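Local coordinates for protein leucyl-trna synthetase (Plasmodium falciparum, PDB 5FOC) that probably attaches leucine to its cognate tRNA at the expense of ATP and, through the editing domain described here, removes wrong amino acids from mischarged tRNA, at residues L151-Q156 against I198-K203; V121-S126 against I182-E187; E103-K108 against T171-I176. The protein carries 2 engineered substitutions. All blocks are in the same frame, centred on the assembly; numbering follows the deposited sequence.

Interaction 1: residues L151-Q156 against I198-K203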
loop_
_atom_site.group_PDB
_atom_site.type_symbol
_atom_site.label_atom_id
_atom_site.label_comp_id
_atom_site.label_asym_id
_atom_site.label_seq_id
_atom_site.Cartn_x
_atom_site.Cartn_y
_atom_site.Cartn_z
ATOM N N LEU A 151 -15.062 -1.441 3.949
ATOM C CA LEU A 151 -15.625 -1.639 2.627
ATOM C C LEU A 151 -15.734 -0.315 1.879
ATOM O O LEU A 151 -16.047 0.715 2.526
ATOM C CB LEU A 151 -16.999 -2.315 2.732
ATOM C CG LEU A 151 -17.070 -3.837 3.087
ATOM C CD1 LEU A 151 -18.462 -4.210 3.535
ATOM C CD2 LEU A 151 -16.646 -4.574 1.839
ATOM N N GLY A 152 -15.434 -0.283 0.599
ATOM C CA GLY A 152 -15.534 0.969 -0.156
ATOM C C GLY A 152 -15.821 0.732 -1.608
ATOM O O GLY A 152 -15.959 -0.439 -2.076
ATOM N N PHE A 153 -15.856 1.833 -2.325
ATOM C CA PHE A 153 -16.263 1.851 -3.704
ATOM C C PHE A 153 -15.077 1.677 -4.636
ATOM O O PHE A 153 -13.946 2.100 -4.334
ATOM C CB PHE A 153 -16.928 3.190 -4.021
ATOM C CG PHE A 153 -18.108 3.523 -3.123
ATOM C CD1 PHE A 153 -19.314 2.856 -3.299
ATOM C CD2 PHE A 153 -18.013 4.475 -2.117
ATOM C CE1 PHE A 153 -20.402 3.093 -2.502
ATOM C CE2 PHE A 153 -19.127 4.762 -1.315
ATOM C CZ PHE A 153 -20.320 4.066 -1.501
ATOM N N ASP A 154 -15.371 1.089 -5.799
ATOM C CA ASP A 154 -14.362 0.863 -6.826
ATOM C C ASP A 154 -14.055 2.123 -7.598
ATOM O O ASP A 154 -12.940 2.270 -8.100
ATOM C CB ASP A 154 -14.792 -0.257 -7.793
ATOM C CG ASP A 154 -13.621 -0.821 -8.591
ATOM O OD1 ASP A 154 -12.648 -1.331 -7.969
ATOM O OD2 ASP A 154 -13.673 -0.738 -9.839
ATOM N N LYS A 155 -15.058 3.003 -7.692
ATOM C CA LYS A 155 -14.980 4.301 -8.356
ATOM C C LYS A 155 -15.487 5.352 -7.373
ATOM O O LYS A 155 -16.435 5.088 -6.647
ATOM C CB LYS A 155 -15.881 4.263 -9.587
ATOM C CG LYS A 155 -15.806 5.498 -10.454
ATOM C CD LYS A 155 -16.328 5.234 -11.859
ATOM C CE LYS A 155 -17.795 4.865 -11.856
ATOM N NZ LYS A 155 -18.360 5.095 -13.204
ATOM N N GLN A 156 -14.863 6.528 -7.339
ATOM C CA GLN A 156 -15.183 7.525 -6.310
ATOM C C GLN A 156 -16.249 8.482 -6.790
ATOM O O GLN A 156 -17.301 8.019 -7.235
ATOM C CB GLN A 156 -13.932 8.247 -5.803
ATOM C CG GLN A 156 -13.443 9.460 -6.571
ATOM C CD GLN A 156 -12.243 10.093 -5.882
ATOM O OE1 GLN A 156 -11.120 9.646 -6.052
ATOM N NE2 GLN A 156 -12.478 11.157 -5.106
ATOM N N ILE A 198 -14.515 7.583 -1.413
ATOM C CA ILE A 198 -13.895 6.262 -1.607
ATOM C C ILE A 198 -14.507 5.239 -0.663
ATOM O O ILE A 198 -14.617 4.073 -1.032
ATOM C CB ILE A 198 -12.361 6.338 -1.435
ATOM C CG1 ILE A 198 -11.807 7.356 -2.454
ATOM C CG2 ILE A 198 -11.716 4.937 -1.586
ATOM C CD1 ILE A 198 -10.362 7.763 -2.268
ATOM N N ILE A 199 -14.860 5.625 0.553
ATOM C CA ILE A 199 -15.589 4.745 1.469
ATOM C C ILE A 199 -16.816 5.471 1.985
ATOM O O ILE A 199 -16.806 6.718 1.968
ATOM C CB ILE A 199 -14.709 4.260 2.634
ATOM C CG1 ILE A 199 -14.415 5.386 3.653
ATOM C CG2 ILE A 199 -13.397 3.650 2.114
ATOM C CD1 ILE A 199 -13.660 4.915 4.880
ATOM N N PRO A 200 -17.841 4.767 2.446
ATOM C CA PRO A 200 -19.009 5.355 3.043
ATOM C C PRO A 200 -18.842 5.561 4.528
ATOM O O PRO A 200 -17.914 5.034 5.140
ATOM C CB PRO A 200 -20.082 4.326 2.805
ATOM C CG PRO A 200 -19.336 3.046 2.838
ATOM C CD PRO A 200 -18.005 3.300 2.240
ATOM N N LEU A 201 -19.742 6.378 5.065
ATOM C CA LEU A 201 -19.973 6.513 6.518
ATOM C C LEU A 201 -21.163 5.635 6.891
ATOM O O LEU A 201 -22.060 5.453 6.098
ATOM C CB LEU A 201 -20.235 7.971 6.898
ATOM C CG LEU A 201 -19.122 8.999 6.790
ATOM C CD1 LEU A 201 -19.647 10.396 7.131
ATOM C CD2 LEU A 201 -17.988 8.548 7.712
ATOM N N LEU A 202 -21.138 5.085 8.096
ATOM C CA LEU A 202 -22.134 4.181 8.612
ATOM C C LEU A 202 -23.180 4.963 9.405
ATOM O O LEU A 202 -22.847 5.887 10.132
ATOM C CB LEU A 202 -21.451 3.132 9.497
ATOM C CG LEU A 202 -22.262 2.146 10.316
ATOM C CD1 LEU A 202 -22.934 1.108 9.449
ATOM C CD2 LEU A 202 -21.390 1.507 11.395
ATOM N N LYS A 203 -24.461 4.639 9.244
ATOM C CA LYS A 203 -25.520 5.181 10.154
ATOM C C LYS A 203 -26.176 4.042 10.924
ATOM O O LYS A 203 -26.058 2.867 10.497
ATOM C CB LYS A 203 -26.562 5.981 9.385
ATOM C CG LYS A 203 -27.417 5.194 8.407
ATOM C CD LYS A 203 -28.492 6.099 7.814
ATOM C CE LYS A 203 -29.075 5.489 6.552
ATOM N NZ LYS A 203 -30.241 6.248 6.020
#

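Interaction 2: residues V121-S126 against I182-E187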
loop_
_atom_site.group_PDB
_atom_site.type_symbol
_atom_site.label_atom_id
_atom_site.label_comp_id
_atom_site.label_asym_id
_atom_site.label_seq_id
_atom_site.Cartn_x
_atom_site.Cartn_y
_atom_site.Cartn_z
ATOM N N VAL A 121 -9.936 -7.729 -2.221
ATOM C CA VAL A 121 -9.173 -7.285 -1.047
ATOM C C VAL A 121 -8.039 -6.416 -1.530
ATOM O O VAL A 121 -7.186 -6.851 -2.274
ATOM C CB VAL A 121 -8.619 -8.430 -0.191
ATOM C CG1 VAL A 121 -7.838 -7.867 0.995
ATOM C CG2 VAL A 121 -9.717 -9.421 0.239
ATOM N N ILE A 122 -8.035 -5.121 -1.101
ATOM C CA ILE A 122 -7.157 -4.170 -1.708
ATOM C C ILE A 122 -6.468 -3.331 -0.613
ATOM O O ILE A 122 -7.199 -2.691 0.197
ATOM C CB ILE A 122 -7.912 -3.218 -2.675
ATOM C CG1 ILE A 122 -8.514 -3.971 -3.861
ATOM C CG2 ILE A 122 -7.017 -2.054 -3.136
ATOM C CD1 ILE A 122 -9.531 -3.200 -4.643
ATOM N N PHE A 123 -5.139 -3.353 -0.580
ATOM C CA PHE A 123 -4.329 -2.390 0.201
ATOM C C PHE A 123 -4.299 -1.106 -0.614
ATOM O O PHE A 123 -4.087 -1.064 -1.773
ATOM C CB PHE A 123 -2.905 -2.924 0.460
ATOM C CG PHE A 123 -2.824 -4.018 1.484
ATOM C CD1 PHE A 123 -3.168 -5.336 1.145
ATOM C CD2 PHE A 123 -2.413 -3.776 2.769
ATOM C CE1 PHE A 123 -3.058 -6.342 2.112
ATOM C CE2 PHE A 123 -2.336 -4.756 3.723
ATOM C CZ PHE A 123 -2.638 -6.063 3.391
ATOM N N LEU A 124 -4.506 0.042 0.109
ATOM C CA LEU A 124 -4.461 1.317 -0.608
ATOM C C LEU A 124 -3.066 1.923 -0.429
ATOM O O LEU A 124 -2.755 2.427 0.665
ATOM C CB LEU A 124 -5.545 2.244 -0.075
ATOM C CG LEU A 124 -6.985 1.946 -0.448
ATOM C CD1 LEU A 124 -7.976 2.829 0.315
ATOM C CD2 LEU A 124 -7.177 2.112 -1.938
ATOM N N GLY A 125 -2.225 1.788 -1.472
ATOM C CA GLY A 125 -0.839 2.185 -1.464
ATOM C C GLY A 125 -0.829 3.673 -1.788
ATOM O O GLY A 125 -1.550 4.063 -2.656
ATOM N N SER A 126 0.064 4.402 -1.159
ATOM C CA SER A 126 0.119 5.878 -1.378
ATOM C C SER A 126 1.475 6.244 -1.987
ATOM O O SER A 126 2.513 5.787 -1.484
ATOM C CB SER A 126 -0.053 6.489 -0.017
ATOM O OG SER A 126 -0.017 7.901 -0.243
ATOM N N ILE A 182 -12.817 -4.571 -0.153
ATOM C CA ILE A 182 -12.334 -4.470 1.194
ATOM C C ILE A 182 -11.036 -3.705 1.101
ATOM O O ILE A 182 -10.070 -4.208 0.604
ATOM C CB ILE A 182 -12.098 -5.831 1.859
ATOM C CG1 ILE A 182 -13.419 -6.557 2.003
ATOM C CG2 ILE A 182 -11.447 -5.660 3.207
ATOM C CD1 ILE A 182 -13.278 -8.046 2.174
ATOM N N TYR A 183 -11.005 -2.456 1.630
ATOM C CA TYR A 183 -9.770 -1.711 1.721
ATOM C C TYR A 183 -9.036 -1.837 3.031
ATOM O O TYR A 183 -9.656 -1.924 4.071
ATOM C CB TYR A 183 -10.061 -0.223 1.454
ATOM C CG TYR A 183 -10.496 0.110 0.044
ATOM C CD1 TYR A 183 -9.761 -0.341 -1.075
ATOM C CD2 TYR A 183 -11.678 0.831 -0.217
ATOM C CE1 TYR A 183 -10.147 -0.026 -2.374
ATOM C CE2 TYR A 183 -12.075 1.136 -1.522
ATOM C CZ TYR A 183 -11.308 0.718 -2.605
ATOM O OH TYR A 183 -11.615 0.945 -3.920
ATOM N N VAL A 184 -7.707 -1.906 2.950
ATOM C CA VAL A 184 -6.850 -1.912 4.104
ATOM C C VAL A 184 -6.105 -0.559 4.103
ATOM O O VAL A 184 -5.466 -0.181 3.099
ATOM C CB VAL A 184 -5.780 -3.023 4.077
ATOM C CG1 VAL A 184 -5.052 -3.083 5.389
ATOM C CG2 VAL A 184 -6.444 -4.390 3.798
ATOM N N CYS A 185 -6.156 0.108 5.247
ATOM C CA CYS A 185 -5.595 1.495 5.345
ATOM C C CYS A 185 -5.459 1.896 6.800
ATOM O O CYS A 185 -6.038 1.306 7.692
ATOM C CB CYS A 185 -6.501 2.446 4.606
ATOM S SG CYS A 185 -8.204 2.495 5.210
ATOM N N SER A 186 -4.712 2.988 7.007
ATOM C CA SER A 186 -4.517 3.519 8.330
ATOM C C SER A 186 -5.803 4.233 8.863
ATOM O O SER A 186 -6.682 4.664 8.114
ATOM C CB SER A 186 -3.368 4.547 8.298
ATOM O OG SER A 186 -3.690 5.626 7.428
ATOM N N GLU A 187 -5.858 4.324 10.189
ATOM C CA GLU A 187 -6.871 5.127 10.864
ATOM C C GLU A 187 -6.868 6.553 10.328
ATOM O O GLU A 187 -7.929 7.090 9.977
ATOM C CB GLU A 187 -6.610 5.175 12.367
ATOM C CG GLU A 187 -7.743 5.812 13.147
ATOM C CD GLU A 187 -7.453 5.911 14.616
ATOM O OE1 GLU A 187 -6.323 5.621 15.043
ATOM O OE2 GLU A 187 -8.367 6.306 15.345
#

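Interaction 3: residues E103-K108 against T171-I176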
loop_
_atom_site.group_PDB
_atom_site.type_symbol
_atom_site.label_atom_id
_atom_site.label_comp_id
_atom_site.label_asym_id
_atom_site.label_seq_id
_atom_site.Cartn_x
_atom_site.Cartn_y
_atom_site.Cartn_z
ATOM N N GLU A 103 -27.078 -11.095 12.612
ATOM C CA GLU A 103 -26.296 -12.302 12.530
ATOM C C GLU A 103 -26.053 -12.775 11.100
ATOM O O GLU A 103 -24.980 -13.292 10.817
ATOM C CB GLU A 103 -26.904 -13.451 13.353
ATOM C CG GLU A 103 -25.855 -14.450 13.809
ATOM C CD GLU A 103 -25.019 -14.004 15.018
ATOM O OE1 GLU A 103 -25.332 -12.972 15.701
ATOM O OE2 GLU A 103 -24.025 -14.736 15.290
ATOM N N ASP A 104 -27.039 -12.615 10.219
ATOM C CA ASP A 104 -26.882 -12.992 8.793
ATOM C C ASP A 104 -25.747 -12.197 8.134
ATOM O O ASP A 104 -24.977 -12.764 7.337
ATOM C CB ASP A 104 -28.201 -12.841 7.993
ATOM C CG ASP A 104 -29.280 -13.908 8.363
ATOM O OD1 ASP A 104 -28.949 -15.027 8.833
ATOM O OD2 ASP A 104 -30.479 -13.617 8.157
ATOM N N LEU A 105 -25.628 -10.913 8.499
ATOM C CA LEU A 105 -24.521 -10.057 8.058
ATOM C C LEU A 105 -23.179 -10.599 8.541
ATOM O O LEU A 105 -22.239 -10.708 7.752
ATOM C CB LEU A 105 -24.669 -8.617 8.567
ATOM C CG LEU A 105 -25.908 -7.832 8.149
ATOM C CD1 LEU A 105 -25.749 -6.359 8.526
ATOM C CD2 LEU A 105 -26.186 -7.945 6.661
ATOM N N LYS A 106 -23.115 -10.926 9.835
ATOM C CA LYS A 106 -21.939 -11.491 10.434
ATOM C C LYS A 106 -21.578 -12.761 9.670
ATOM O O LYS A 106 -20.447 -12.881 9.214
ATOM C CB LYS A 106 -22.150 -11.784 11.925
ATOM C CG LYS A 106 -20.925 -12.357 12.640
ATOM C CD LYS A 106 -21.298 -13.058 13.946
ATOM C CE LYS A 106 -21.408 -12.100 15.095
ATOM N NZ LYS A 106 -21.697 -12.859 16.342
ATOM N N ASN A 107 -22.536 -13.689 9.509
ATOM C CA ASN A 107 -22.293 -14.941 8.800
ATOM C C ASN A 107 -21.839 -14.773 7.337
ATOM O O ASN A 107 -21.144 -15.640 6.795
ATOM C CB ASN A 107 -23.560 -15.815 8.823
ATOM C CG ASN A 107 -23.871 -16.403 10.193
ATOM O OD1 ASN A 107 -23.043 -16.393 11.102
ATOM N ND2 ASN A 107 -25.110 -16.900 10.353
ATOM N N LYS A 108 -22.245 -13.664 6.707
ATOM C CA LYS A 108 -21.848 -13.340 5.345
ATOM C C LYS A 108 -20.403 -12.824 5.285
ATOM O O LYS A 108 -19.656 -13.154 4.364
ATOM C CB LYS A 108 -22.811 -12.301 4.748
ATOM C CG LYS A 108 -22.613 -11.968 3.271
ATOM C CD LYS A 108 -23.594 -10.884 2.811
ATOM C CE LYS A 108 -23.797 -10.796 1.292
ATOM N NZ LYS A 108 -22.541 -10.796 0.493
ATOM N N THR A 171 -26.507 2.321 5.698
ATOM C CA THR A 171 -26.638 1.291 6.707
ATOM C C THR A 171 -25.606 0.177 6.406
ATOM O O THR A 171 -25.036 0.055 5.305
ATOM C CB THR A 171 -28.046 0.661 6.709
ATOM O OG1 THR A 171 -28.266 -0.034 5.469
ATOM C CG2 THR A 171 -29.105 1.725 6.900
ATOM N N LYS A 172 -25.414 -0.661 7.401
ATOM C CA LYS A 172 -24.504 -1.774 7.301
ATOM C C LYS A 172 -24.847 -2.656 6.082
ATOM O O LYS A 172 -23.972 -3.010 5.274
ATOM C CB LYS A 172 -24.546 -2.578 8.598
ATOM C CG LYS A 172 -23.205 -3.063 9.064
ATOM C CD LYS A 172 -23.269 -3.696 10.458
ATOM C CE LYS A 172 -23.051 -2.679 11.572
ATOM N NZ LYS A 172 -23.122 -3.293 12.921
ATOM N N GLU A 173 -26.137 -2.932 5.938
ATOM C CA GLU A 173 -26.642 -3.738 4.851
ATOM C C GLU A 173 -26.361 -3.057 3.517
ATOM O O GLU A 173 -25.853 -3.714 2.589
ATOM C CB GLU A 173 -28.121 -4.003 5.048
ATOM C CG GLU A 173 -28.711 -5.013 4.101
ATOM C CD GLU A 173 -29.995 -5.589 4.661
ATOM O OE1 GLU A 173 -29.950 -6.176 5.771
ATOM O OE2 GLU A 173 -31.048 -5.429 4.009
ATOM N N GLU A 174 -26.650 -1.737 3.438
ATOM C CA GLU A 174 -26.381 -0.974 2.229
ATOM C C GLU A 174 -24.900 -1.011 1.850
ATOM O O GLU A 174 -24.585 -1.145 0.689
ATOM C CB GLU A 174 -26.886 0.469 2.344
ATOM C CG GLU A 174 -28.398 0.557 2.269
ATOM C CD GLU A 174 -28.932 1.922 2.637
ATOM O OE1 GLU A 174 -28.171 2.777 3.212
ATOM O OE2 GLU A 174 -30.140 2.128 2.347
ATOM N N ILE A 175 -24.005 -0.904 2.820
ATOM C CA ILE A 175 -22.544 -0.953 2.559
ATOM C C ILE A 175 -22.125 -2.318 1.995
ATOM O O ILE A 175 -21.414 -2.398 0.978
ATOM C CB ILE A 175 -21.706 -0.644 3.825
ATOM C CG1 ILE A 175 -21.995 0.815 4.237
ATOM C CG2 ILE A 175 -20.201 -0.807 3.609
ATOM C CD1 ILE A 175 -21.472 1.210 5.604
ATOM N N ILE A 176 -22.667 -3.354 2.604
ATOM C CA ILE A 176 -22.369 -4.702 2.148
ATOM C C ILE A 176 -22.884 -4.897 0.719
ATOM O O ILE A 176 -22.224 -5.574 -0.105
ATOM C CB ILE A 176 -22.942 -5.728 3.151
ATOM C CG1 ILE A 176 -22.192 -5.673 4.494
ATOM C CG2 ILE A 176 -22.751 -7.135 2.635
ATOM C CD1 ILE A 176 -22.878 -6.414 5.641
#

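Interaction 1: residues L151-Q156 against I198-K203
Ile198 and Phe153 are joined by a single backbone hydrogen bond, the only one between L151-Q156 and I198-K203. Phe153 N donates to Ile198 O at 2.9 Å with a nearly straight N-H···O angle of 164°, the donor tilted 24° from the carbonyl plane. The same oxygen also lies 3.6 Å from Phe153 CD2, obliquely to the ring, so the ring lies beside the oxygen its own amide holds. Gly152 CA lies 3.4 Å from Ile198 O, an approach that depends on the missing side chain, since a beta carbon would collide with that oxygen and with Ile199 CG2. Ile198 has the largest area buried by the contact, and beyond its carbonyl its CG1 branch touches Gln156 CB at 4.1 Å. The amide of Gln156 is engaged with Gln196, so the polar tip stays at the exposed margin while CB packs on Ile198.

In the fold, this is where strand 146-152 of the mixed sheet of the editing domain runs out into a loop, and where the chain leaving helix 190-195 passes the strand end before entering the short strand 201-202. Leu193 of that helix packs on Ile198 and Ile199.

Pro200 packs beside Phe153. Phe153 CG lies anti to its carbonyl carbon, beside its own N (chi1 -56°), on the side of the amide that bonds Ile198 O; farther out, CE2 meets Pro200 CD at 4.0 Å, the two side chains crossing obliquely. Proline suits this place because its ring puts CD, where another residue has its N-H, against Leu151 O and Phe153 CE2. Pro200 CD rests 3.3 Å from Leu151 O, which Ile199 CB approaches to 3.8 Å. Cys179 and Met170 touch both Phe153 and Pro200 and continue the apolar packing around them.

Interaction 2: residues V121-S126 against I182-E187
Tyr183 and Ile122 lie side by side on two neighbouring parallel strands, pointing the same way from the sheet. Ile122 turns both its N and its O to the neighbouring strand: N donates to Ile182 O at 2.8 Å and O accepts from Val184 N at 2.9 Å, so the two bonds flank Tyr183. A third bond, Leu124 N to Val184 O at 3.1 Å, extends the ladder.

Packing is close on both faces of this ladder. On the face of Ile122 and Tyr183, the branched isoleucine covers the CD1 and CE1 rim of the tyrosine, while Leu124 comes over the ring, its CD1 4.1 Å from the Tyr183 centroid in a CH-pi contact. Farther out, the phenol OH bonds to Phe153 O and Asn181 ND2. On the face of Phe123 and Val184, the valine CB sits 4.0 Å from the Phe123 centroid, again over the ring, and CG1 reaches Phe123 CE2 at 3.6 Å. Phe21 of helix 18-35 touches both residues from that side.

The contact is looser at its two ends. Val121 CG2 and Ile182 CD1 only just meet at 4.3 Å. At the other end the strands, inclined at 36°, splay apart: the CA atoms of Leu124 and Cys185 are 6.1 Å apart, and beyond them Gly125 and Ser126 make no contact with 182-187; Gly125 continues the pairing with strand 7-15 through Ile11. Alternating apolar residues put Ile122 and Tyr183 on one face and Phe123 and Val184 on the other, so both can be buried. Alternating hydrogen bonds, with one residue bonding to the two neighbours of its partner, are characteristic of a parallel strand pair, here inside the mixed sheet of a synthetase editing domain.

Interaction 3: residues E103-K108 against T171-I176
Leu105 and Ile176 meet through their methyl ends, Leu105 CD2 standing 3.8 Å from Ile176 CD1, with the two side chains set at a slant to one another. Both leucine methyls are used: CD2 and, slightly less closely, CD1 meet Ile176 CD1, while CD1 also lies against the stem of Lys172, 4.0 Å from CB. Leucine is well suited here, since its fork can touch two residues one helical turn apart, Lys172 and Ile176. Only the methylene part of Lys172 takes part; the chain bends at chi3, and the ammonium group is salt-bridged to Glu102.

A second, more slender contact is made by Lys108, one turn after Leu105. It slides past Ile176 in the opposite direction, laying CD 3.8 Å from Ile176 CG2. Its CG is anti to the backbone N (chi1 -174°) and the chain stays extended up to the bend at chi4, beyond which the ammonium is paired with Asp118. Lysine thus packs apolar with its shaft while its charge is met outside the contact.

This is a thin helix-helix packing, with the segment axes 11.2 Å apart and inclined by 29° in roughly the same direction. No hydrogen bond crosses it; leucine and isoleucine methyls and lysine methylenes span the distance between the helices. Helix 172-178 begins with a capping box: Thr171 at the N-cap accepts through OG1 from Glu174 N at 3.1 Å, and Thr171 N donates a hydrogen bond to Glu174 OE1 at 3.0 Å, from above the carboxylate plane. On the outer flank of the other helix, Lys106 NZ and Glu103 OE2 form a salt bridge of 3.2 Å, one turn apart. Behind the contact, Leu151 of strand 146-152 packs on Ile176 and joins this helix to the sheet.

The six segments alternate along the chain: 103-108, 121-126, 151-156, 171-176, 182-187 and 198-203. Each of the first three pairs with the one three places on, so the contacts interlock along the chain. All three contacts belong to the editing domain. Interactions 1 and 2 lie about 12 Å apart, centre to centre, and share the mixed sheet, in which strands 146-152 and 181-185 are neighbours; Gly152 CA and Ile198 CG2 pack on the Tyr183 ring. Interaction 3 lies about 14 Å from interaction 1, to which it is joined by Ile175 against Leu151 and Pro200. It is about 20 Å from interaction 2, without touching it. Interaction 1 thus connects the sheet core to the peripheral helix pair.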